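Local coordinates for protein kinase (Staphylococcus aureus subsp. aureus Mu50, PDB 3PY9), which is the extracellular region of the serine/threonine kinase PrkC, whose PASTA repeats probably bind muropeptides and so report cell-wall fragments to the kinase across the membrane, at residues 177-181 against 203-207; 216-222 against 260-266; 233-239 against 274-280. All coordinates share one frame; numbering follows the deposited sequence.

Interaction 1: 177-181 against 203-207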
loop_
_atom_site.group_PDB
_atom_site.type_symbol
_atom_site.label_atom_id
_atom_site.label_comp_id
_atom_site.label_asym_id
_atom_site.label_seq_id
_atom_site.Cartn_x
_atom_site.Cartn_y
_atom_site.Cartn_z
ATOM N N ASP A 177 -35.529 1.007 -23.081
ATOM C CA ASP A 177 -35.114 2.329 -23.564
ATOM C C ASP A 177 -33.600 2.556 -23.768
ATOM O O ASP A 177 -33.186 3.647 -24.169
ATOM C CB ASP A 177 -35.733 3.464 -22.714
ATOM C CG ASP A 177 -35.734 3.172 -21.209
ATOM O OD1 ASP A 177 -36.344 2.165 -20.779
ATOM O OD2 ASP A 177 -35.164 3.984 -20.442
ATOM N N ILE A 178 -32.783 1.533 -23.509
ATOM C CA ILE A 178 -31.333 1.654 -23.674
ATOM C C ILE A 178 -30.799 0.608 -24.659
ATOM O O ILE A 178 -30.959 -0.591 -24.439
ATOM C CB ILE A 178 -30.566 1.514 -22.313
ATOM C CG1 ILE A 178 -31.266 2.252 -21.144
ATOM C CG2 ILE A 178 -29.084 1.902 -22.472
ATOM C CD1 ILE A 178 -31.311 3.773 -21.237
ATOM N N ASP A 179 -30.159 1.071 -25.735
ATOM C CA ASP A 179 -29.621 0.190 -26.771
ATOM C C ASP A 179 -28.705 -0.867 -26.197
ATOM O O ASP A 179 -28.018 -0.641 -25.193
ATOM C CB ASP A 179 -28.834 0.975 -27.826
ATOM C CG ASP A 179 -29.716 1.837 -28.703
ATOM O OD1 ASP A 179 -30.944 1.876 -28.465
ATOM O OD2 ASP A 179 -29.172 2.483 -29.630
ATOM N N GLU A 180 -28.699 -2.025 -26.843
ATOM C CA GLU A 180 -27.802 -3.099 -26.478
ATOM C C GLU A 180 -26.354 -2.574 -26.390
ATOM O O GLU A 180 -25.863 -1.915 -27.310
ATOM C CB GLU A 180 -27.920 -4.220 -27.514
ATOM C CG GLU A 180 -27.603 -5.597 -26.983
ATOM C CD GLU A 180 -27.392 -6.619 -28.087
ATOM O OE1 GLU A 180 -28.068 -6.532 -29.146
ATOM O OE2 GLU A 180 -26.540 -7.515 -27.888
ATOM N N GLY A 181 -25.695 -2.840 -25.266
ATOM C CA GLY A 181 -24.293 -2.489 -25.105
ATOM C C GLY A 181 -24.081 -1.056 -24.652
ATOM O O GLY A 181 -22.934 -0.599 -24.537
ATOM N N VAL A 203 -25.194 -2.629 -17.732
ATOM C CA VAL A 203 -25.136 -2.571 -19.189
ATOM C C VAL A 203 -26.380 -3.217 -19.813
ATOM O O VAL A 203 -26.925 -4.206 -19.293
ATOM C CB VAL A 203 -23.837 -3.237 -19.717
ATOM C CG1 VAL A 203 -23.739 -3.146 -21.235
ATOM C CG2 VAL A 203 -22.602 -2.591 -19.060
ATOM N N SER A 204 -26.833 -2.627 -20.913
ATOM C CA SER A 204 -28.034 -3.083 -21.589
ATOM C C SER A 204 -27.750 -4.266 -22.515
ATOM O O SER A 204 -26.852 -4.212 -23.367
ATOM C CB SER A 204 -28.679 -1.923 -22.371
ATOM O OG SER A 204 -29.887 -2.324 -22.998
ATOM N N LYS A 205 -28.527 -5.333 -22.328
ATOM C CA LYS A 205 -28.560 -6.454 -23.266
ATOM C C LYS A 205 -29.882 -6.482 -24.066
ATOM O O LYS A 205 -30.392 -7.558 -24.429
ATOM C CB LYS A 205 -28.312 -7.781 -22.538
ATOM C CG LYS A 205 -29.223 -8.033 -21.375
ATOM C CD LYS A 205 -29.163 -9.483 -20.967
ATOM C CE LYS A 205 -29.747 -9.691 -19.582
ATOM N NZ LYS A 205 -29.826 -11.146 -19.297
ATOM N N GLY A 206 -30.412 -5.286 -24.345
ATOM C CA GLY A 206 -31.682 -5.125 -25.066
ATOM C C GLY A 206 -32.949 -5.514 -24.306
ATOM O O GLY A 206 -32.933 -5.712 -23.088
ATOM N N LYS A 207 -34.049 -5.632 -25.053
ATOM C CA LYS A 207 -35.371 -5.953 -24.502
ATOM C C LYS A 207 -35.567 -7.457 -24.257
ATOM O O LYS A 207 -35.096 -8.277 -25.042
ATOM C CB LYS A 207 -36.471 -5.414 -25.429
ATOM C CG LYS A 207 -36.362 -3.914 -25.740
ATOM C CD LYS A 207 -35.670 -3.668 -27.079
ATOM C CE LYS A 207 -36.672 -3.391 -28.187
ATOM N NZ LYS A 207 -36.981 -1.932 -28.330
#

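Interaction 2: 216-222 against 260-266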
loop_
_atom_site.group_PDB
_atom_site.type_symbol
_atom_site.label_atom_id
_atom_site.label_comp_id
_atom_site.label_asym_id
_atom_site.label_seq_id
_atom_site.Cartn_x
_atom_site.Cartn_y
_atom_site.Cartn_z
ATOM N N THR A 216 -38.646 -24.176 -22.017
ATOM C CA THR A 216 -39.223 -24.055 -20.680
ATOM C C THR A 216 -39.507 -25.417 -20.043
ATOM O O THR A 216 -40.237 -26.245 -20.605
ATOM C CB THR A 216 -40.517 -23.189 -20.692
ATOM O OG1 THR A 216 -40.260 -21.957 -21.373
ATOM C CG2 THR A 216 -41.000 -22.878 -19.272
ATOM N N THR A 217 -38.906 -25.634 -18.874
ATOM C CA THR A 217 -39.174 -26.798 -18.046
ATOM C C THR A 217 -39.503 -26.359 -16.628
ATOM O O THR A 217 -38.904 -25.413 -16.100
ATOM C CB THR A 217 -37.967 -27.764 -17.970
ATOM O OG1 THR A 217 -36.790 -27.108 -18.456
ATOM C CG2 THR A 217 -38.218 -29.014 -18.792
ATOM N N THR A 218 -40.478 -27.034 -16.027
ATOM C CA THR A 218 -40.645 -26.989 -14.586
ATOM C C THR A 218 -40.124 -28.321 -14.065
ATOM O O THR A 218 -40.693 -29.383 -14.341
ATOM C CB THR A 218 -42.100 -26.761 -14.160
ATOM O OG1 THR A 218 -42.670 -25.715 -14.951
ATOM C CG2 THR A 218 -42.158 -26.341 -12.707
ATOM N N GLU A 219 -39.001 -28.251 -13.359
ATOM C CA GLU A 219 -38.441 -29.411 -12.697
ATOM C C GLU A 219 -39.018 -29.473 -11.293
ATOM O O GLU A 219 -39.150 -28.450 -10.624
ATOM C CB GLU A 219 -36.916 -29.314 -12.656
ATOM C CG GLU A 219 -36.251 -29.486 -14.017
ATOM C CD GLU A 219 -36.187 -30.938 -14.501
ATOM O OE1 GLU A 219 -36.280 -31.878 -13.678
ATOM O OE2 GLU A 219 -36.022 -31.140 -15.720
ATOM N N SER A 220 -39.392 -30.671 -10.866
ATOM C CA SER A 220 -39.855 -30.885 -9.503
ATOM C C SER A 220 -38.809 -31.618 -8.677
ATOM O O SER A 220 -38.204 -32.589 -9.145
ATOM C CB SER A 220 -41.162 -31.669 -9.498
ATOM O OG SER A 220 -42.247 -30.799 -9.720
ATOM N N VAL A 221 -38.604 -31.142 -7.451
ATOM C CA VAL A 221 -37.745 -31.825 -6.476
ATOM C C VAL A 221 -38.451 -31.906 -5.114
ATOM O O VAL A 221 -39.022 -30.913 -4.647
ATOM C CB VAL A 221 -36.315 -31.151 -6.358
ATOM C CG1 VAL A 221 -36.419 -29.689 -5.965
ATOM C CG2 VAL A 221 -35.434 -31.898 -5.383
ATOM N N ASP A 222 -38.434 -33.092 -4.509
ATOM C CA ASP A 222 -38.912 -33.275 -3.147
ATOM C C ASP A 222 -37.791 -32.924 -2.163
ATOM O O ASP A 222 -36.767 -33.621 -2.102
ATOM C CB ASP A 222 -39.319 -34.730 -2.900
ATOM C CG ASP A 222 -40.618 -35.107 -3.559
ATOM O OD1 ASP A 222 -41.564 -34.288 -3.571
ATOM O OD2 ASP A 222 -40.689 -36.254 -4.055
ATOM N N ARG A 260 -42.461 -30.679 -1.792
ATOM C CA ARG A 260 -42.249 -30.758 -3.228
ATOM C C ARG A 260 -42.102 -29.329 -3.711
ATOM O O ARG A 260 -42.901 -28.461 -3.369
ATOM C CB ARG A 260 -43.431 -31.475 -3.918
ATOM C CG ARG A 260 -43.503 -31.335 -5.444
ATOM C CD ARG A 260 -42.835 -32.498 -6.156
ATOM N NE ARG A 260 -43.469 -33.784 -5.838
ATOM C CZ ARG A 260 -43.091 -34.965 -6.335
ATOM N NH1 ARG A 260 -42.074 -35.049 -7.193
ATOM N NH2 ARG A 260 -43.733 -36.073 -5.965
ATOM N N ILE A 261 -41.051 -29.083 -4.475
ATOM C CA ILE A 261 -40.745 -27.742 -4.962
ATOM C C ILE A 261 -40.549 -27.797 -6.459
ATOM O O ILE A 261 -39.978 -28.743 -6.973
ATOM C CB ILE A 261 -39.524 -27.133 -4.207
ATOM C CG1 ILE A 261 -40.008 -26.084 -3.206
ATOM C CG2 ILE A 261 -38.487 -26.506 -5.140
ATOM C CD1 ILE A 261 -40.632 -26.671 -1.955
ATOM N N ASP A 262 -41.061 -26.787 -7.146
ATOM C CA ASP A 262 -40.972 -26.724 -8.595
ATOM C C ASP A 262 -39.972 -25.652 -8.982
ATOM O O ASP A 262 -39.958 -24.568 -8.406
ATOM C CB ASP A 262 -42.348 -26.450 -9.202
ATOM C CG ASP A 262 -43.415 -27.381 -8.664
ATOM O OD1 ASP A 262 -43.183 -28.599 -8.581
ATOM O OD2 ASP A 262 -44.493 -26.892 -8.307
ATOM N N ILE A 263 -39.113 -25.973 -9.940
ATOM C CA ILE A 263 -38.065 -25.043 -10.334
ATOM C C ILE A 263 -38.131 -24.740 -11.832
ATOM O O ILE A 263 -37.691 -25.549 -12.647
ATOM C CB ILE A 263 -36.666 -25.544 -9.922
ATOM C CG1 ILE A 263 -36.586 -25.724 -8.403
ATOM C CG2 ILE A 263 -35.622 -24.555 -10.355
ATOM C CD1 ILE A 263 -35.454 -26.595 -7.951
ATOM N N PRO A 264 -38.723 -23.585 -12.200
ATOM C CA PRO A 264 -38.780 -23.208 -13.612
ATOM C C PRO A 264 -37.389 -22.892 -14.182
ATOM O O PRO A 264 -36.637 -22.089 -13.596
ATOM C CB PRO A 264 -39.668 -21.956 -13.606
ATOM C CG PRO A 264 -39.525 -21.399 -12.229
ATOM C CD PRO A 264 -39.386 -22.586 -11.336
ATOM N N LEU A 265 -37.057 -23.540 -15.302
ATOM C CA LEU A 265 -35.802 -23.289 -16.027
ATOM C C LEU A 265 -36.055 -22.927 -17.501
ATOM O O LEU A 265 -36.849 -23.587 -18.189
ATOM C CB LEU A 265 -34.873 -24.506 -15.944
ATOM C CG LEU A 265 -34.646 -25.179 -14.587
ATOM C CD1 LEU A 265 -34.052 -26.544 -14.787
ATOM C CD2 LEU A 265 -33.758 -24.334 -13.689
ATOM N N ARG A 266 -35.379 -21.881 -17.976
ATOM C CA ARG A 266 -35.442 -21.510 -19.393
ATOM C C ARG A 266 -34.060 -21.564 -20.061
ATOM O O ARG A 266 -33.121 -20.864 -19.662
ATOM C CB ARG A 266 -36.147 -20.161 -19.592
ATOM C CG ARG A 266 -37.613 -20.166 -19.167
ATOM C CD ARG A 266 -38.474 -19.195 -19.978
ATOM N NE ARG A 266 -39.859 -19.674 -20.111
ATOM C CZ ARG A 266 -40.921 -18.925 -20.436
ATOM N NH1 ARG A 266 -40.800 -17.618 -20.672
ATOM N NH2 ARG A 266 -42.123 -19.494 -20.521
#

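Interaction 3: 233-239 against 274-280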
loop_
_atom_site.group_PDB
_atom_site.type_symbol
_atom_site.label_atom_id
_atom_site.label_comp_id
_atom_site.label_asym_id
_atom_site.label_seq_id
_atom_site.Cartn_x
_atom_site.Cartn_y
_atom_site.Cartn_z
ATOM N N GLN A 233 -36.294 -24.939 8.678
ATOM C CA GLN A 233 -35.028 -24.874 7.975
ATOM C C GLN A 233 -35.230 -23.978 6.776
ATOM O O GLN A 233 -36.315 -23.949 6.173
ATOM C CB GLN A 233 -34.626 -26.249 7.480
ATOM C CG GLN A 233 -34.359 -27.259 8.551
ATOM C CD GLN A 233 -34.021 -28.611 7.978
ATOM O OE1 GLN A 233 -34.814 -29.206 7.271
ATOM N NE2 GLN A 233 -32.831 -29.100 8.279
ATOM N N LYS A 234 -34.176 -23.275 6.410
ATOM C CA LYS A 234 -34.227 -22.378 5.283
ATOM C C LYS A 234 -33.738 -23.058 4.003
ATOM O O LYS A 234 -32.664 -23.659 3.959
ATOM C CB LYS A 234 -33.377 -21.150 5.566
ATOM C CG LYS A 234 -33.772 -19.923 4.741
ATOM C CD LYS A 234 -32.701 -18.811 4.812
ATOM C CE LYS A 234 -31.814 -18.910 6.056
ATOM N NZ LYS A 234 -32.602 -18.929 7.324
ATOM N N VAL A 235 -34.543 -22.947 2.959
ATOM C CA VAL A 235 -34.203 -23.525 1.678
ATOM C C VAL A 235 -33.781 -22.393 0.761
ATOM O O VAL A 235 -34.420 -21.344 0.731
ATOM C CB VAL A 235 -35.384 -24.318 1.079
ATOM C CG1 VAL A 235 -34.997 -24.982 -0.232
ATOM C CG2 VAL A 235 -35.862 -25.343 2.076
ATOM N N LYS A 236 -32.682 -22.611 0.044
ATOM C CA LYS A 236 -32.225 -21.681 -0.973
ATOM C C LYS A 236 -31.974 -22.456 -2.254
ATOM O O LYS A 236 -31.224 -23.448 -2.270
ATOM C CB LYS A 236 -30.965 -20.937 -0.513
ATOM C CG LYS A 236 -31.224 -19.911 0.578
ATOM C CD LYS A 236 -29.966 -19.165 0.959
ATOM C CE LYS A 236 -30.097 -18.583 2.363
ATOM N NZ LYS A 236 -29.866 -19.644 3.403
ATOM N N VAL A 237 -32.634 -22.001 -3.312
ATOM C CA VAL A 237 -32.567 -22.595 -4.628
ATOM C C VAL A 237 -31.758 -21.651 -5.525
ATOM O O VAL A 237 -32.073 -20.454 -5.654
ATOM C CB VAL A 237 -33.983 -22.816 -5.206
ATOM C CG1 VAL A 237 -33.935 -23.667 -6.475
ATOM C CG2 VAL A 237 -34.902 -23.469 -4.162
ATOM N N TYR A 238 -30.697 -22.186 -6.115
ATOM C CA TYR A 238 -29.837 -21.417 -7.017
ATOM C C TYR A 238 -29.977 -22.026 -8.391
ATOM O O TYR A 238 -29.908 -23.244 -8.538
ATOM C CB TYR A 238 -28.368 -21.446 -6.574
ATOM C CG TYR A 238 -28.132 -21.058 -5.134
ATOM C CD1 TYR A 238 -27.693 -19.778 -4.792
ATOM C CD2 TYR A 238 -28.349 -21.978 -4.100
ATOM C CE1 TYR A 238 -27.472 -19.427 -3.447
ATOM C CE2 TYR A 238 -28.140 -21.640 -2.767
ATOM C CZ TYR A 238 -27.699 -20.366 -2.441
ATOM O OH TYR A 238 -27.486 -20.054 -1.105
ATOM N N ILE A 239 -30.194 -21.171 -9.385
ATOM C CA ILE A 239 -30.443 -21.602 -10.763
ATOM C C ILE A 239 -29.376 -21.036 -11.697
ATOM O O ILE A 239 -28.983 -19.882 -11.555
ATOM C CB ILE A 239 -31.886 -21.192 -11.230
ATOM C CG1 ILE A 239 -32.902 -22.238 -10.808
ATOM C CG2 ILE A 239 -31.998 -21.059 -12.723
ATOM C CD1 ILE A 239 -33.440 -22.036 -9.421
ATOM N N SER A 274 -29.054 -25.643 -14.849
ATOM C CA SER A 274 -28.938 -26.456 -13.652
ATOM C C SER A 274 -29.560 -25.762 -12.424
ATOM O O SER A 274 -29.714 -24.524 -12.393
ATOM C CB SER A 274 -27.467 -26.825 -13.396
ATOM O OG SER A 274 -26.634 -25.687 -13.209
ATOM N N TYR A 275 -29.938 -26.571 -11.431
ATOM C CA TYR A 275 -30.336 -26.048 -10.128
ATOM C C TYR A 275 -29.588 -26.710 -8.984
ATOM O O TYR A 275 -29.236 -27.899 -9.060
ATOM C CB TYR A 275 -31.840 -26.170 -9.908
ATOM C CG TYR A 275 -32.368 -27.580 -9.775
ATOM C CD1 TYR A 275 -33.032 -28.183 -10.835
ATOM C CD2 TYR A 275 -32.229 -28.306 -8.576
ATOM C CE1 TYR A 275 -33.539 -29.474 -10.725
ATOM C CE2 TYR A 275 -32.713 -29.594 -8.457
ATOM C CZ TYR A 275 -33.379 -30.172 -9.539
ATOM O OH TYR A 275 -33.884 -31.451 -9.452
ATOM N N ILE A 276 -29.323 -25.924 -7.949
ATOM C CA ILE A 276 -28.878 -26.445 -6.669
ATOM C C ILE A 276 -29.914 -26.039 -5.648
ATOM O O ILE A 276 -30.364 -24.901 -5.648
ATOM C CB ILE A 276 -27.548 -25.820 -6.185
ATOM C CG1 ILE A 276 -26.514 -25.719 -7.314
ATOM C CG2 ILE A 276 -27.034 -26.552 -4.964
ATOM C CD1 ILE A 276 -25.703 -26.946 -7.522
ATOM N N VAL A 277 -30.263 -26.971 -4.767
ATOM C CA VAL A 277 -31.133 -26.706 -3.631
ATOM C C VAL A 277 -30.345 -27.003 -2.361
ATOM O O VAL A 277 -29.979 -28.155 -2.117
ATOM C CB VAL A 277 -32.373 -27.621 -3.626
ATOM C CG1 VAL A 277 -33.226 -27.344 -2.399
ATOM C CG2 VAL A 277 -33.204 -27.473 -4.909
ATOM N N LYS A 278 -30.128 -25.972 -1.553
ATOM C CA LYS A 278 -29.510 -26.090 -0.228
ATOM C C LYS A 278 -30.525 -25.913 0.901
ATOM O O LYS A 278 -31.522 -25.198 0.737
ATOM C CB LYS A 278 -28.408 -25.049 -0.067
ATOM C CG LYS A 278 -27.332 -25.127 -1.135
ATOM C CD LYS A 278 -26.192 -24.198 -0.790
ATOM C CE LYS A 278 -25.143 -24.178 -1.867
ATOM N NZ LYS A 278 -24.161 -23.118 -1.532
ATOM N N VAL A 279 -30.268 -26.576 2.036
ATOM C CA VAL A 279 -31.134 -26.530 3.215
ATOM C C VAL A 279 -30.244 -26.224 4.412
ATOM O O VAL A 279 -29.344 -27.009 4.746
ATOM C CB VAL A 279 -31.944 -27.860 3.429
ATOM C CG1 VAL A 279 -32.677 -27.833 4.748
ATOM C CG2 VAL A 279 -32.946 -28.113 2.266
ATOM N N ASP A 280 -30.478 -25.077 5.045
ATOM C CA ASP A 280 -29.540 -24.573 6.064
ATOM C C ASP A 280 -28.058 -24.645 5.631
ATOM O O ASP A 280 -27.199 -25.094 6.397
ATOM C CB ASP A 280 -29.733 -25.333 7.378
ATOM C CG ASP A 280 -30.982 -24.914 8.113
ATOM O OD1 ASP A 280 -31.545 -23.841 7.837
ATOM O OD2 ASP A 280 -31.403 -25.664 8.991
#

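Interaction 1: 177-181 against 203-207
Ser204, the last residue of strand 198-204, ties the strand's end to the loop 177-181 by one side-chain and one backbone hydrogen bond, inside the third PASTA domain. The loop leads from strand 167-173 into strand 183-187, and its run from Ile178 to Gly181 lies steeply across the direction of 203-206. The Ser204 side chain is turned into the curve of the loop. Its chi1 of -178° swings OG away from the serine's own N and toward Ile178 O, to which it donates; the modelled 2.5 Å is shorter than usual for such a bond, so the exact length is doubtful. The same OG accepts from Gly206 N, 3.3 Å away, which makes an ST turn where the chain leaves the strand. Ser204 CB rests on Ile178 CG2 at 3.8 Å. On the backbone side, Gly181 N gives a nearly straight bond of 2.6 Å to Ser204 O, while Glu180 lays its CG alongside the Lys205-Gly206 peptide, 3.9 Å from Gly206 N. Val203 CG1 comes to 4.0 Å from Gly181 CA. Further out, Lys205 points away and forms a salt bridge with Asp243 of the C-terminal domain. One buried serine hydroxyl thus serves both segments, which probably limits its rotation.

Interaction 2: 216-222 against 260-266
Thr216 and Arg266 lie side by side at one end of a two-stranded antiparallel sheet, part of the C-terminal PASTA-like domain, which belongs to the E-set clan of beta-sandwich folds. Thr216 OG1 takes a weak, bent hydrogen bond from Arg266 NE (2.6 Å, 123° at the hydrogen), and its CG2 sits at the edge of the guanidinium. Thr217 pairs with Leu265 through two backbone bonds, both close to straight. On the exposed side, Thr218 puts CG2 against Asp262 CB, 3.5 Å away, the residue diagonal to its cross-strand partner Pro264. Glu219 exchanges backbone bonds with Ile263, and its side chain turns to the opposite face, where CG meets Leu265 CD1 at 3.8 Å before the carboxylate bends off to a salt bridge with Lys287. Ser220 returns to the exposed side: its OG donates to Asp262 OD1 over 2.6 Å, meeting the oxygen on its anti side. Val221 pairs with Ile261, and its CG1 touches both Ile261 CG2 and Ile263 CD1, 3.9 and 3.8 Å away; this methyl stands between backbone N and carbonyl carbon (chi1 58°). Glu219, Val221, Ile263 and Leu265 pack on the facing sheet, where the first three meet Tyr275. Asp222 and Arg260 close the pairing with a salt bridge of charge alone, the two planes turned 60° apart: Asp222 OD1 stands over a face of the guanidinium, 3.0 Å from Arg260 NE, with no N-H aimed at it.

Interaction 3: 233-239 against 274-280
Tyr238 lies across the aliphatic chain of Lys278 at about a right angle, its CE2 3.8 Å from Lys278 CD. The lysine chain is fully extended and runs past the ring, while at the ring's edge, near its plane, is Ile276 O. That same oxygen takes the backbone bond from Tyr238 N. On the opposite face of the sheet from Tyr238 and Lys278, Val235 CG1 packs on Val277 CG1 at 3.7 Å, Val235 CG2 on Val279 CG2, and Val237 CG1 beside Val277 CG2. These are diagonal and direct neighbours across antiparallel strands 233-241 and 272-279 of the sandwich-like C-terminal domain, and Val237 and Ile239 go on to meet Ile263 of the facing sheet. In the middle, Lys236 and Lys278 form a hydrogen-bonded pair. At the Lys234-Asp280 end, bonding passes from backbone to side chain: Asp280 N gives to Lys234 O, but Lys234 N turns to Asp280 OD1 at 3.0 Å, approaching from above the carboxylate plane. Asp280 CG stands beside its own backbone N (chi1 -75°), which swings the carboxylate back over the other strand's start. There OD2 of Asp280 touches Gln233 CG at 3.4 Å. The glutamine amide, nearly perpendicular to that carboxylate, abuts Val279 CG1 3.6 Å from its OE1, which accepts a hydrogen bond from Thr226 N.

Interaction 1 comes first along the chain and closes within the third PASTA domain before the other two open. Its centre is about 29 Å from that of interaction 2 and about 31 Å from that of interaction 3, with no touch to either. Interactions 2 and 3 alternate in sequence: 217-223, 233-241, 259-265 and 272-279 follow in order, and their pairs lie in different sheets of the one C-terminal domain. Their centres are about 12 Å apart, and the two sheets meet face to face, Ile263 CG2 reaching Ile239 CD1 at 3.5 Å and Leu265 CD2 reaching Ile239 CG1. The two sheets thereby share one hydrophobic interior, at the end of an elongated row of PASTA domains.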